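Local atomic coordinates of fatty Acyl-Adenylate Ligase (Escherichia coli, PDB entry 3PBK), a protein that belongs to the ANL clan of AMP-binding enzymes, whose members pair a large N-terminal part with a small C-terminal domain. Residues Ile363-Gly368 and Arg468-Gln473; Asp489-Val494 and Ala554-Arg559; Val494-Lys499 and Arg559-Tyr564; Ile501-Cys506 and Asp536-His541. One frame throughout, in Å; residues are numbered along the deposited sequence.

Contact 1: residues Ile363-Gly368 and Arg468-Gln473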
loop_
_atom_site.group_PDB
_atom_site.type_symbol
_atom_site.label_atom_id
_atom_site.label_comp_id
_atom_site.label_asym_id
_atom_site.label_seq_id
_atom_site.Cartn_x
_atom_site.Cartn_y
_atom_site.Cartn_z
ATOM N N ILE A 363 18.994 -14.469 19.036
ATOM C CA ILE A 363 18.434 -13.769 20.178
ATOM C C ILE A 363 17.022 -13.247 19.882
ATOM O O ILE A 363 16.178 -13.154 20.767
ATOM C CB ILE A 363 19.352 -12.644 20.647
ATOM C CG1 ILE A 363 20.676 -13.234 21.111
ATOM C CG2 ILE A 363 18.712 -11.872 21.780
ATOM C CD1 ILE A 363 21.357 -12.389 22.128
ATOM N N LEU A 364 16.767 -12.923 18.625
ATOM C CA LEU A 364 15.453 -12.469 18.205
ATOM C C LEU A 364 14.447 -13.631 18.187
ATOM O O LEU A 364 13.362 -13.556 18.766
ATOM C CB LEU A 364 15.565 -11.856 16.807
ATOM C CG LEU A 364 14.349 -11.132 16.239
ATOM C CD1 LEU A 364 14.444 -9.674 16.613
ATOM C CD2 LEU A 364 14.252 -11.294 14.724
ATOM N N GLU A 365 14.815 -14.710 17.512
ATOM C CA GLU A 365 13.938 -15.860 17.385
ATOM C C GLU A 365 13.604 -16.481 18.732
ATOM O O GLU A 365 12.452 -16.818 18.981
ATOM C CB GLU A 365 14.562 -16.897 16.448
ATOM C CG GLU A 365 14.754 -16.352 15.038
ATOM C CD GLU A 365 15.379 -17.339 14.049
ATOM O OE1 GLU A 365 15.938 -18.392 14.464
ATOM O OE2 GLU A 365 15.314 -17.031 12.834
ATOM N N TYR A 366 14.600 -16.609 19.605
ATOM C CA TYR A 366 14.435 -17.360 20.852
ATOM C C TYR A 366 14.024 -16.524 22.075
ATOM O O TYR A 366 13.361 -17.022 22.991
ATOM C CB TYR A 366 15.690 -18.178 21.162
ATOM C CG TYR A 366 15.880 -19.411 20.286
ATOM C CD1 TYR A 366 16.634 -19.351 19.114
ATOM C CD2 TYR A 366 15.326 -20.638 20.639
ATOM C CE1 TYR A 366 16.818 -20.476 18.313
ATOM C CE2 TYR A 366 15.510 -21.768 19.850
ATOM C CZ TYR A 366 16.258 -21.684 18.684
ATOM O OH TYR A 366 16.448 -22.798 17.884
ATOM N N GLN A 367 14.398 -15.252 22.089
ATOM C CA GLN A 367 14.157 -14.411 23.264
ATOM C C GLN A 367 13.422 -13.113 22.928
ATOM O O GLN A 367 13.307 -12.214 23.764
ATOM C CB GLN A 367 15.483 -14.121 23.975
ATOM C CG GLN A 367 16.248 -15.391 24.307
ATOM C CD GLN A 367 17.677 -15.134 24.727
ATOM O OE1 GLN A 367 17.990 -14.082 25.292
ATOM N NE2 GLN A 367 18.556 -16.101 24.464
ATOM N N GLY A 368 12.927 -13.031 21.699
ATOM C CA GLY A 368 12.219 -11.852 21.237
ATOM C C GLY A 368 12.847 -10.516 21.596
ATOM O O GLY A 368 12.146 -9.581 21.970
ATOM N N ARG A 468 10.419 -20.973 19.878
ATOM C CA ARG A 468 11.014 -19.900 19.088
ATOM C C ARG A 468 10.199 -19.478 17.870
ATOM O O ARG A 468 9.426 -20.259 17.319
ATOM C CB ARG A 468 12.484 -20.183 18.737
ATOM C CG ARG A 468 12.761 -21.400 17.869
ATOM C CD ARG A 468 12.716 -21.067 16.392
ATOM N NE ARG A 468 13.987 -20.725 15.743
ATOM C CZ ARG A 468 14.771 -21.600 15.111
ATOM N NH1 ARG A 468 14.458 -22.890 15.098
ATOM N NH2 ARG A 468 15.878 -21.187 14.501
ATOM N N ASN A 469 10.364 -18.218 17.487
ATOM C CA ASN A 469 9.667 -17.651 16.346
ATOM C C ASN A 469 10.629 -17.467 15.190
ATOM O O ASN A 469 11.755 -17.034 15.394
ATOM C CB ASN A 469 9.079 -16.285 16.703
ATOM C CG ASN A 469 8.412 -16.274 18.056
ATOM O OD1 ASN A 469 7.447 -17.008 18.303
ATOM N ND2 ASN A 469 8.924 -15.432 18.949
ATOM N N ILE A 470 10.186 -17.775 13.975
ATOM C CA ILE A 470 10.992 -17.515 12.788
ATOM C C ILE A 470 10.263 -16.565 11.833
ATOM O O ILE A 470 9.077 -16.742 11.573
ATOM C CB ILE A 470 11.341 -18.829 12.065
ATOM C CG1 ILE A 470 11.984 -19.798 13.051
ATOM C CG2 ILE A 470 12.270 -18.580 10.884
ATOM C CD1 ILE A 470 12.338 -21.140 12.450
ATOM N N TRP A 471 10.965 -15.556 11.320
ATOM C CA TRP A 471 10.375 -14.657 10.327
ATOM C C TRP A 471 10.325 -15.261 8.927
ATOM O O TRP A 471 11.355 -15.424 8.286
ATOM C CB TRP A 471 11.106 -13.319 10.310
ATOM C CG TRP A 471 10.626 -12.428 11.391
ATOM C CD1 TRP A 471 9.879 -11.299 11.249
ATOM C CD2 TRP A 471 10.817 -12.613 12.795
ATOM N NE1 TRP A 471 9.605 -10.759 12.476
ATOM C CE2 TRP A 471 10.168 -11.546 13.445
ATOM C CE3 TRP A 471 11.487 -13.569 13.566
ATOM C CZ2 TRP A 471 10.168 -11.406 14.832
ATOM C CZ3 TRP A 471 11.490 -13.427 14.945
ATOM C CH2 TRP A 471 10.834 -12.352 15.564
ATOM N N PRO A 472 9.113 -15.567 8.436
ATOM C CA PRO A 472 8.924 -16.312 7.189
ATOM C C PRO A 472 9.846 -15.814 6.089
ATOM O O PRO A 472 10.333 -16.611 5.295
ATOM C CB PRO A 472 7.469 -16.003 6.832
ATOM C CG PRO A 472 7.152 -14.754 7.600
ATOM C CD PRO A 472 7.837 -14.998 8.890
ATOM N N GLN A 473 10.097 -14.510 6.065
ATOM C CA GLN A 473 10.924 -13.901 5.031
ATOM C C GLN A 473 12.405 -14.270 5.122
ATOM O O GLN A 473 13.132 -14.162 4.126
ATOM C CB GLN A 473 10.773 -12.376 5.047
ATOM C CG GLN A 473 11.374 -11.685 6.276
ATOM C CD GLN A 473 10.330 -11.214 7.287
ATOM O OE1 GLN A 473 9.345 -11.909 7.570
ATOM N NE2 GLN A 473 10.549 -10.022 7.840
#

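Contact 2: residues Asp489-Val494 and Ala554-Arg559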
loop_
_atom_site.group_PDB
_atom_site.type_symbol
_atom_site.label_atom_id
_atom_site.label_comp_id
_atom_site.label_asym_id
_atom_site.label_seq_id
_atom_site.Cartn_x
_atom_site.Cartn_y
_atom_site.Cartn_z
ATOM N N ASP A 489 7.729 -14.840 -4.993
ATOM C CA ASP A 489 7.483 -16.158 -5.555
ATOM C C ASP A 489 7.393 -17.202 -4.449
ATOM O O ASP A 489 6.759 -18.235 -4.612
ATOM C CB ASP A 489 8.598 -16.536 -6.534
ATOM C CG ASP A 489 8.440 -15.877 -7.890
ATOM O OD1 ASP A 489 7.394 -15.223 -8.135
ATOM O OD2 ASP A 489 9.372 -16.023 -8.716
ATOM N N ALA A 490 8.035 -16.928 -3.319
ATOM C CA ALA A 490 8.102 -17.903 -2.235
ATOM C C ALA A 490 7.352 -17.443 -0.990
ATOM O O ALA A 490 7.518 -16.308 -0.545
ATOM C CB ALA A 490 9.554 -18.226 -1.898
ATOM N N ILE A 491 6.530 -18.346 -0.452
ATOM C CA ILE A 491 5.746 -18.118 0.756
ATOM C C ILE A 491 6.051 -19.186 1.798
ATOM O O ILE A 491 6.025 -20.386 1.496
ATOM C CB ILE A 491 4.261 -18.250 0.480
ATOM C CG1 ILE A 491 3.841 -17.333 -0.652
ATOM C CG2 ILE A 491 3.461 -17.949 1.730
ATOM C CD1 ILE A 491 2.502 -17.731 -1.240
ATOM N N ALA A 492 6.318 -18.753 3.027
ATOM C CA ALA A 492 6.557 -19.683 4.116
ATOM C C ALA A 492 5.529 -19.502 5.232
ATOM O O ALA A 492 5.117 -18.392 5.549
ATOM C CB ALA A 492 7.971 -19.533 4.642
ATOM N N PHE A 493 5.100 -20.616 5.808
ATOM C CA PHE A 493 4.206 -20.588 6.954
ATOM C C PHE A 493 4.254 -21.930 7.669
ATOM O O PHE A 493 4.809 -22.905 7.152
ATOM C CB PHE A 493 2.781 -20.250 6.525
ATOM C CG PHE A 493 2.201 -21.219 5.541
ATOM C CD1 PHE A 493 2.360 -21.023 4.180
ATOM C CD2 PHE A 493 1.493 -22.326 5.975
ATOM C CE1 PHE A 493 1.821 -21.916 3.273
ATOM C CE2 PHE A 493 0.961 -23.219 5.076
ATOM C CZ PHE A 493 1.124 -23.014 3.723
ATOM N N VAL A 494 3.688 -21.975 8.867
ATOM C CA VAL A 494 3.655 -23.221 9.614
ATOM C C VAL A 494 2.239 -23.779 9.670
ATOM O O VAL A 494 1.285 -23.071 9.986
ATOM C CB VAL A 494 4.247 -23.075 11.033
ATOM C CG1 VAL A 494 3.582 -21.939 11.788
ATOM C CG2 VAL A 494 4.121 -24.376 11.791
ATOM N N ALA A 554 -0.854 -15.624 5.322
ATOM C CA ALA A 554 -1.874 -16.181 6.198
ATOM C C ALA A 554 -2.991 -16.840 5.393
ATOM O O ALA A 554 -3.549 -17.866 5.802
ATOM C CB ALA A 554 -2.431 -15.109 7.111
ATOM N N GLU A 555 -3.311 -16.251 4.243
ATOM C CA GLU A 555 -4.352 -16.793 3.383
ATOM C C GLU A 555 -3.917 -18.137 2.803
ATOM O O GLU A 555 -4.672 -19.107 2.825
ATOM C CB GLU A 555 -4.716 -15.784 2.286
ATOM C CG GLU A 555 -5.602 -16.329 1.171
ATOM C CD GLU A 555 -6.910 -16.942 1.673
ATOM O OE1 GLU A 555 -7.342 -16.620 2.809
ATOM O OE2 GLU A 555 -7.509 -17.745 0.914
ATOM N N ALA A 556 -2.687 -18.194 2.308
ATOM C CA ALA A 556 -2.124 -19.441 1.809
ATOM C C ALA A 556 -2.069 -20.504 2.905
ATOM O O ALA A 556 -2.253 -21.693 2.630
ATOM C CB ALA A 556 -0.741 -19.204 1.228
ATOM N N LYS A 557 -1.818 -20.075 4.140
ATOM C CA LYS A 557 -1.736 -20.987 5.282
ATOM C C LYS A 557 -3.049 -21.733 5.521
ATOM O O LYS A 557 -3.051 -22.904 5.891
ATOM C CB LYS A 557 -1.314 -20.232 6.552
ATOM C CG LYS A 557 -1.252 -21.090 7.822
ATOM C CD LYS A 557 -0.793 -20.284 9.039
ATOM C CE LYS A 557 -0.824 -21.142 10.309
ATOM N NZ LYS A 557 -0.288 -20.440 11.521
ATOM N N LYS A 558 -4.169 -21.051 5.314
ATOM C CA LYS A 558 -5.469 -21.672 5.533
ATOM C C LYS A 558 -5.922 -22.455 4.311
ATOM O O LYS A 558 -6.450 -23.552 4.443
ATOM C CB LYS A 558 -6.514 -20.642 5.979
ATOM C CG LYS A 558 -6.564 -20.480 7.510
ATOM C CD LYS A 558 -5.174 -20.168 8.121
ATOM C CE LYS A 558 -5.035 -20.613 9.595
ATOM N NZ LYS A 558 -4.649 -22.057 9.753
ATOM N N ARG A 559 -5.707 -21.897 3.127
ATOM C CA ARG A 559 -5.942 -22.639 1.896
ATOM C C ARG A 559 -5.361 -24.036 2.016
ATOM O O ARG A 559 -6.022 -25.030 1.700
ATOM C CB ARG A 559 -5.256 -21.953 0.727
ATOM C CG ARG A 559 -6.157 -21.170 -0.165
ATOM C CD ARG A 559 -5.482 -20.976 -1.502
ATOM N NE ARG A 559 -6.050 -19.838 -2.208
ATOM C CZ ARG A 559 -5.553 -18.608 -2.154
ATOM N NH1 ARG A 559 -4.458 -18.362 -1.436
ATOM N NH2 ARG A 559 -6.145 -17.631 -2.829
#

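Contact 3: residues Val494-Lys499 and Arg559-Tyr564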
loop_
_atom_site.group_PDB
_atom_site.type_symbol
_atom_site.label_atom_id
_atom_site.label_comp_id
_atom_site.label_asym_id
_atom_site.label_seq_id
_atom_site.Cartn_x
_atom_site.Cartn_y
_atom_site.Cartn_z
ATOM N N VAL A 494 3.688 -21.975 8.867
ATOM C CA VAL A 494 3.655 -23.221 9.614
ATOM C C VAL A 494 2.239 -23.779 9.670
ATOM O O VAL A 494 1.285 -23.071 9.986
ATOM C CB VAL A 494 4.247 -23.075 11.033
ATOM C CG1 VAL A 494 3.582 -21.939 11.788
ATOM C CG2 VAL A 494 4.121 -24.376 11.791
ATOM N N THR A 495 2.114 -25.056 9.329
ATOM C CA THR A 495 0.830 -25.736 9.329
ATOM C C THR A 495 0.338 -25.922 10.760
ATOM O O THR A 495 1.101 -25.767 11.714
ATOM C CB THR A 495 0.932 -27.085 8.598
ATOM O OG1 THR A 495 -0.342 -27.416 8.046
ATOM C CG2 THR A 495 1.396 -28.192 9.528
ATOM N N ALA A 496 -0.940 -26.227 10.926
ATOM C CA ALA A 496 -1.482 -26.389 12.270
ATOM C C ALA A 496 -0.954 -27.657 12.941
ATOM O O ALA A 496 -1.087 -27.821 14.150
ATOM C CB ALA A 496 -3.000 -26.376 12.246
ATOM N N GLN A 497 -0.355 -28.548 12.151
ATOM C CA GLN A 497 0.300 -29.752 12.678
ATOM C C GLN A 497 1.769 -29.477 13.007
ATOM O O GLN A 497 2.557 -30.402 13.246
ATOM C CB GLN A 497 0.195 -30.919 11.686
ATOM C CG GLN A 497 -1.231 -31.437 11.454
ATOM C CD GLN A 497 -2.057 -30.538 10.542
ATOM O OE1 GLN A 497 -3.130 -30.076 10.926
ATOM N NE2 GLN A 497 -1.559 -30.291 9.326
ATOM N N GLU A 498 2.115 -28.192 13.003
ATOM C CA GLU A 498 3.469 -27.723 13.275
ATOM C C GLU A 498 4.523 -28.134 12.236
ATOM O O GLU A 498 5.710 -28.172 12.547
ATOM C CB GLU A 498 3.908 -28.126 14.686
ATOM C CG GLU A 498 3.389 -27.201 15.786
ATOM C CD GLU A 498 4.111 -27.408 17.119
ATOM O OE1 GLU A 498 4.578 -26.400 17.705
ATOM O OE2 GLU A 498 4.220 -28.576 17.572
ATOM N N LYS A 499 4.091 -28.426 11.010
ATOM C CA LYS A 499 5.015 -28.706 9.909
ATOM C C LYS A 499 5.212 -27.437 9.087
ATOM O O LYS A 499 4.240 -26.798 8.696
ATOM C CB LYS A 499 4.473 -29.814 9.001
ATOM C CG LYS A 499 3.845 -30.999 9.738
ATOM C CD LYS A 499 4.886 -31.833 10.477
ATOM C CE LYS A 499 4.344 -33.217 10.820
ATOM N NZ LYS A 499 5.436 -34.231 10.986
ATOM N N ARG A 559 -5.707 -21.897 3.127
ATOM C CA ARG A 559 -5.942 -22.639 1.896
ATOM C C ARG A 559 -5.361 -24.036 2.016
ATOM O O ARG A 559 -6.022 -25.030 1.700
ATOM C CB ARG A 559 -5.256 -21.953 0.727
ATOM C CG ARG A 559 -6.157 -21.170 -0.165
ATOM C CD ARG A 559 -5.482 -20.976 -1.502
ATOM N NE ARG A 559 -6.050 -19.838 -2.208
ATOM C CZ ARG A 559 -5.553 -18.608 -2.154
ATOM N NH1 ARG A 559 -4.458 -18.362 -1.436
ATOM N NH2 ARG A 559 -6.145 -17.631 -2.829
ATOM N N TYR A 560 -4.105 -24.090 2.455
ATOM C CA TYR A 560 -3.380 -25.338 2.640
ATOM C C TYR A 560 -4.030 -26.185 3.739
ATOM O O TYR A 560 -4.255 -27.381 3.550
ATOM C CB TYR A 560 -1.909 -25.047 2.966
ATOM C CG TYR A 560 -1.069 -26.276 3.259
ATOM C CD1 TYR A 560 -1.166 -26.937 4.484
ATOM C CD2 TYR A 560 -0.167 -26.768 2.318
ATOM C CE1 TYR A 560 -0.405 -28.058 4.757
ATOM C CE2 TYR A 560 0.604 -27.888 2.584
ATOM C CZ TYR A 560 0.478 -28.534 3.805
ATOM O OH TYR A 560 1.241 -29.654 4.081
ATOM N N GLN A 561 -4.332 -25.557 4.877
ATOM C CA GLN A 561 -4.981 -26.224 6.012
ATOM C C GLN A 561 -6.325 -26.850 5.641
ATOM O O GLN A 561 -6.566 -28.031 5.901
ATOM C CB GLN A 561 -5.211 -25.226 7.147
ATOM C CG GLN A 561 -5.319 -25.872 8.507
ATOM C CD GLN A 561 -3.985 -26.421 8.959
ATOM O OE1 GLN A 561 -3.730 -27.629 8.865
ATOM N NE2 GLN A 561 -3.103 -25.529 9.420
ATOM N N LYS A 562 -7.206 -26.036 5.066
ATOM C CA LYS A 562 -8.476 -26.508 4.525
ATOM C C LYS A 562 -8.264 -27.655 3.523
ATOM O O LYS A 562 -8.962 -28.670 3.574
ATOM C CB LYS A 562 -9.259 -25.335 3.904
ATOM C CG LYS A 562 -9.801 -25.581 2.491
ATOM C CD LYS A 562 -10.032 -24.258 1.736
ATOM C CE LYS A 562 -9.795 -24.398 0.216
ATOM N NZ LYS A 562 -9.595 -23.074 -0.465
ATOM N N ALA A 563 -7.292 -27.500 2.630
ATOM C CA ALA A 563 -6.969 -28.542 1.659
ATOM C C ALA A 563 -6.596 -29.868 2.330
ATOM O O ALA A 563 -7.110 -30.933 1.976
ATOM C CB ALA A 563 -5.840 -28.081 0.751
ATOM N N TYR A 564 -5.690 -29.789 3.297
ATOM C CA TYR A 564 -5.137 -30.964 3.967
ATOM C C TYR A 564 -6.183 -31.719 4.799
ATOM O O TYR A 564 -6.073 -32.934 4.987
ATOM C CB TYR A 564 -3.921 -30.536 4.804
ATOM C CG TYR A 564 -3.523 -31.431 5.962
ATOM C CD1 TYR A 564 -4.318 -31.527 7.107
ATOM C CD2 TYR A 564 -2.319 -32.130 5.938
ATOM C CE1 TYR A 564 -3.942 -32.327 8.175
ATOM C CE2 TYR A 564 -1.930 -32.930 7.002
ATOM C CZ TYR A 564 -2.743 -33.026 8.119
ATOM O OH TYR A 564 -2.352 -33.822 9.180
#

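Contact 4: residues Ile501-Cys506 and Asp536-His541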
loop_
_atom_site.group_PDB
_atom_site.type_symbol
_atom_site.label_atom_id
_atom_site.label_comp_id
_atom_site.label_asym_id
_atom_site.label_seq_id
_atom_site.Cartn_x
_atom_site.Cartn_y
_atom_site.Cartn_z
ATOM N N ILE A 501 5.813 -25.322 5.898
ATOM C CA ILE A 501 5.727 -25.468 4.454
ATOM C C ILE A 501 6.306 -24.241 3.765
ATOM O O ILE A 501 6.078 -23.116 4.199
ATOM C CB ILE A 501 4.268 -25.697 3.977
ATOM C CG1 ILE A 501 3.752 -27.058 4.434
ATOM C CG2 ILE A 501 4.160 -25.584 2.468
ATOM C CD1 ILE A 501 2.749 -26.976 5.547
ATOM N N LEU A 502 7.075 -24.463 2.707
ATOM C CA LEU A 502 7.500 -23.380 1.833
ATOM C C LEU A 502 6.924 -23.592 0.436
ATOM O O LEU A 502 7.304 -24.535 -0.258
ATOM C CB LEU A 502 9.021 -23.328 1.745
ATOM C CG LEU A 502 9.644 -22.369 0.728
ATOM C CD1 LEU A 502 9.353 -20.931 1.089
ATOM C CD2 LEU A 502 11.139 -22.587 0.658
ATOM N N GLN A 503 6.009 -22.719 0.019
ATOM C CA GLN A 503 5.445 -22.814 -1.316
ATOM C C GLN A 503 6.203 -21.904 -2.270
ATOM O O GLN A 503 6.542 -20.779 -1.931
ATOM C CB GLN A 503 3.963 -22.467 -1.296
ATOM C CG GLN A 503 3.189 -23.205 -0.231
ATOM C CD GLN A 503 1.692 -23.173 -0.467
ATOM O OE1 GLN A 503 1.072 -22.108 -0.519
ATOM N NE2 GLN A 503 1.098 -24.353 -0.607
ATOM N N ILE A 504 6.495 -22.416 -3.459
ATOM C CA ILE A 504 7.206 -21.655 -4.479
ATOM C C ILE A 504 6.481 -21.771 -5.818
ATOM O O ILE A 504 6.331 -22.865 -6.368
ATOM C CB ILE A 504 8.663 -22.138 -4.656
ATOM C CG1 ILE A 504 9.388 -22.178 -3.312
ATOM C CG2 ILE A 504 9.407 -21.245 -5.633
ATOM C CD1 ILE A 504 10.828 -22.619 -3.416
ATOM N N GLN A 505 6.015 -20.639 -6.327
ATOM C CA GLN A 505 5.411 -20.602 -7.641
ATOM C C GLN A 505 6.539 -20.294 -8.593
ATOM O O GLN A 505 7.274 -19.333 -8.385
ATOM C CB GLN A 505 4.333 -19.522 -7.711
ATOM C CG GLN A 505 4.862 -18.109 -7.616
ATOM C CD GLN A 505 3.775 -17.077 -7.831
ATOM O OE1 GLN A 505 2.585 -17.371 -7.679
ATOM N NE2 GLN A 505 4.177 -15.855 -8.186
ATOM N N CYS A 506 6.696 -21.120 -9.622
ATOM C CA CYS A 506 7.829 -20.969 -10.528
ATOM C C CYS A 506 7.589 -21.549 -11.918
ATOM O O CYS A 506 6.703 -22.386 -12.123
ATOM C CB CYS A 506 9.050 -21.645 -9.927
ATOM S SG CYS A 506 8.772 -23.407 -9.735
ATOM N N ASP A 536 7.140 -26.858 -1.730
ATOM C CA ASP A 536 5.973 -27.050 -2.586
ATOM C C ASP A 536 6.139 -26.271 -3.869
ATOM O O ASP A 536 5.939 -25.063 -3.875
ATOM C CB ASP A 536 4.715 -26.537 -1.884
ATOM C CG ASP A 536 3.675 -27.619 -1.666
ATOM O OD1 ASP A 536 4.022 -28.813 -1.822
ATOM O OD2 ASP A 536 2.507 -27.264 -1.347
ATOM N N LEU A 537 6.503 -26.943 -4.957
ATOM C CA LEU A 537 6.624 -26.254 -6.247
ATOM C C LEU A 537 5.263 -26.110 -6.930
ATOM O O LEU A 537 4.614 -27.106 -7.247
ATOM C CB LEU A 537 7.637 -26.964 -7.155
ATOM C CG LEU A 537 9.082 -26.446 -7.074
ATOM C CD1 LEU A 537 9.427 -25.966 -5.682
ATOM C CD2 LEU A 537 10.103 -27.472 -7.539
ATOM N N LEU A 538 4.827 -24.870 -7.139
ATOM C CA LEU A 538 3.527 -24.604 -7.748
ATOM C C LEU A 538 3.675 -24.006 -9.136
ATOM O O LEU A 538 4.773 -23.628 -9.550
ATOM C CB LEU A 538 2.711 -23.639 -6.894
ATOM C CG LEU A 538 2.571 -23.920 -5.402
ATOM C CD1 LEU A 538 1.513 -23.003 -4.799
ATOM C CD2 LEU A 538 2.239 -25.378 -5.168
ATOM N N PRO A 539 2.558 -23.913 -9.861
ATOM C CA PRO A 539 2.520 -23.279 -11.182
ATOM C C PRO A 539 2.438 -21.763 -11.036
ATOM O O PRO A 539 1.997 -21.274 -9.997
ATOM C CB PRO A 539 1.214 -23.801 -11.780
ATOM C CG PRO A 539 0.685 -24.827 -10.798
ATOM C CD PRO A 539 1.253 -24.477 -9.487
ATOM N N PRO A 540 2.868 -21.015 -12.056
ATOM C CA PRO A 540 2.703 -19.566 -11.961
ATOM C C PRO A 540 1.448 -19.127 -12.697
ATOM O O PRO A 540 1.064 -19.769 -13.679
ATOM C CB PRO A 540 3.935 -19.056 -12.693
ATOM C CG PRO A 540 4.074 -20.045 -13.837
ATOM C CD PRO A 540 3.607 -21.396 -13.275
ATOM N N HIS A 541 0.786 -18.086 -12.207
ATOM C CA HIS A 541 1.045 -17.549 -10.881
ATOM C C HIS A 541 -0.071 -18.118 -10.021
ATOM O O HIS A 541 -1.252 -17.865 -10.263
ATOM C CB HIS A 541 1.029 -16.013 -10.887
ATOM C CG HIS A 541 -0.143 -15.416 -11.613
ATOM N ND1 HIS A 541 -0.368 -15.615 -12.961
ATOM C CD2 HIS A 541 -1.145 -14.610 -11.182
ATOM C CE1 HIS A 541 -1.463 -14.970 -13.325
ATOM N NE2 HIS A 541 -1.952 -14.351 -12.264
#

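Contact 1: residues Ile363-Gly368 and Arg468-Gln473
Arg468 comes first and does most of the work against helix 363-367. Its CG sits in the crowded position between backbone N and carbonyl carbon (chi1 63°), and the chain bends twice more, so that the aliphatic start crosses one face of the Tyr366 ring; CB lies 3.7 Å from the ring centroid, a CH-pi contact. The bent chain then runs alongside the Glu365 side chain, pointing the same way. Arg468 NH2 gives Glu365 OE1 a salt-bridge hydrogen bond of 2.8 Å, nearly in the guanidinium plane but meeting the carboxylate from above its plane, and NE adds a weak second bond to the same oxygen. Tyr366 OH covers one guanidinium face and Ile470 CD1 the other. Next along, Asn469 N bonds to Glu365 O at 2.9 Å. Ile470 brings only CG2 near Glu365 OE2. Trp471 lays its six-membered ring under Leu364, whose CD2 stands 3.7 Å from the centroid, over the face. Glu365 OE2 also pairs with Arg361, and Arg468 NH2 with the Phe529 carbonyl, so the buried carboxylate lies between two positive groups, which would probably keep it ionised.

Contact 2: residues Asp489-Val494 and Ala554-Arg559
Helix 553-564 packs against one face of the small three-stranded sheet near the C-terminus, and here it meets the edge strand 490-494. The short axes pass 8.3 Å apart and cross at -62°, so the helix runs obliquely over the strand. Phe493 is the main contact residue. Its CG occupies the crowded position between backbone N and carbonyl carbon (chi1 59°), which presents the ring flat to the helix backbone. Lys557 CA and Ala556 C lie over that face, the former 3.6 Å from the centroid as a CH-pi contact. The Lys557 side chain, CG anti to its own N and fully extended beyond, slants past the ring rim, with CG 3.5 Å from Phe493 CD2, and carries on alongside Val494. One helical residue earlier, the Ala556 methyl faces the strand and fits between two side chains: Phe493 CE1 and Ile491 CD1 each come within 4.3 Å of Ala556 CB. No hydrogen bond crosses between the segments, whose hold is apolar. Ala492 N, between those two strand residues, is taken up by Glu476 instead. A helix lying obliquely over alternate residues, Ile491 and Phe493, of an edge strand is the helix-on-sheet layer of a small alpha/beta domain.

Contact 3: residues Val494-Lys499 and Arg559-Tyr564
Tyr564 and Gln497 reach toward each other tip to tip, and the flat groups at their ends overlap: the Gln497 amide lies over one face of the tyrosine ring, the two planes only 3° from parallel. Gln497 CD is 3.5 Å from Tyr564 CE1, and the amide covers the part of the ring nearer the hydroxyl. Its chain gets there by a bend at chi2 (77°). Gln561, one turn back on the helix, also bends at chi2 and brings its amide tip to tip with that of Gln497, the planes 87° apart. Its CD stands 3.4 Å from the methyl CB of Ala496. On the inner side Thr495 crosses Tyr560 obliquely, with Thr495 OG1 3.4 Å from Tyr560 CE1; the threonine hydroxyl is anti to its backbone N. Tyr560 also leans on Ile501 and Gln503 of the neighbouring strand. Tyr560 and Tyr564 start toward the loop, whereas Gln561 reaches it with its end, through the bend at chi2. That loop is held by its own backbone: Glu498 N bonds to Thr495 O at 2.9 Å, and Thr495 N to Lys499 O at 2.8 Å. With left-handed Glu498, this is a type I turn followed by a G1 beta bulge, closing a 3:5 beta hairpin between strands 490-494 and 500-505.

Contact 4: residues Ile501-Cys506 and Asp536-His541
Four backbone hydrogen bonds carry this pairing. Asp536 N reaches Leu502 O at 2.8 Å, and Ile504 N returns to Asp536 O at 2.7 Å, both donors lying in the carbonyl planes. Further on, Leu538 N meets Ile504 O at 2.6 Å from above the carbonyl plane, and Cys506 N closes the series on Leu538 O at 3.2 Å. Ile504 thus uses both N and O on two residues across the gap, as parallel strands do. On the face with Gln503, Asp536 runs alongside it and a weak bond joins Gln503 NE2 to Asp536 OD2 at 3.3 Å. The other face is apolar: Leu537 CD1 lies 4.0 Å from Ile504 CB, its CG 4.1 Å from Cys506 SG, and helix 511-529 covers Ile504 and Leu537. Beyond the strand, Pro540 CD abuts Cys506 O. The two faces differ in chemistry, apolar under the crossover helix of this beta-alpha-beta unit and partly polar on the side of Gln503 and Asp536, while the main-chain bonds set the register.

In the fold
Contacts 2, 3 and 4 form one compact body. Contact 2 and contact 4 have centres 10 Å apart because strand 490-494 bonds to strand 500-505, Ile491 O meeting Gln503 N at 2.8 Å. Contact 3 continues contact 2 along helix 553-564, their centres 9 Å apart; its Tyr560 packs on Phe493, and Tyr560 CZ comes 3.3 Å from Ile501 CD1 of contact 4. Contact 1 stands off by 18 Å from contact 2, centre to centre, touching it where Pro472 meets Ala492; it joins helix 361-367 to what is probably the start of the C-terminal domain. The Trp471 side chain of contact 1 is about 9 Å from 5'-O-[(S)-(dodecanoyloxy)(hydroxy)phosphoryl]adenosine.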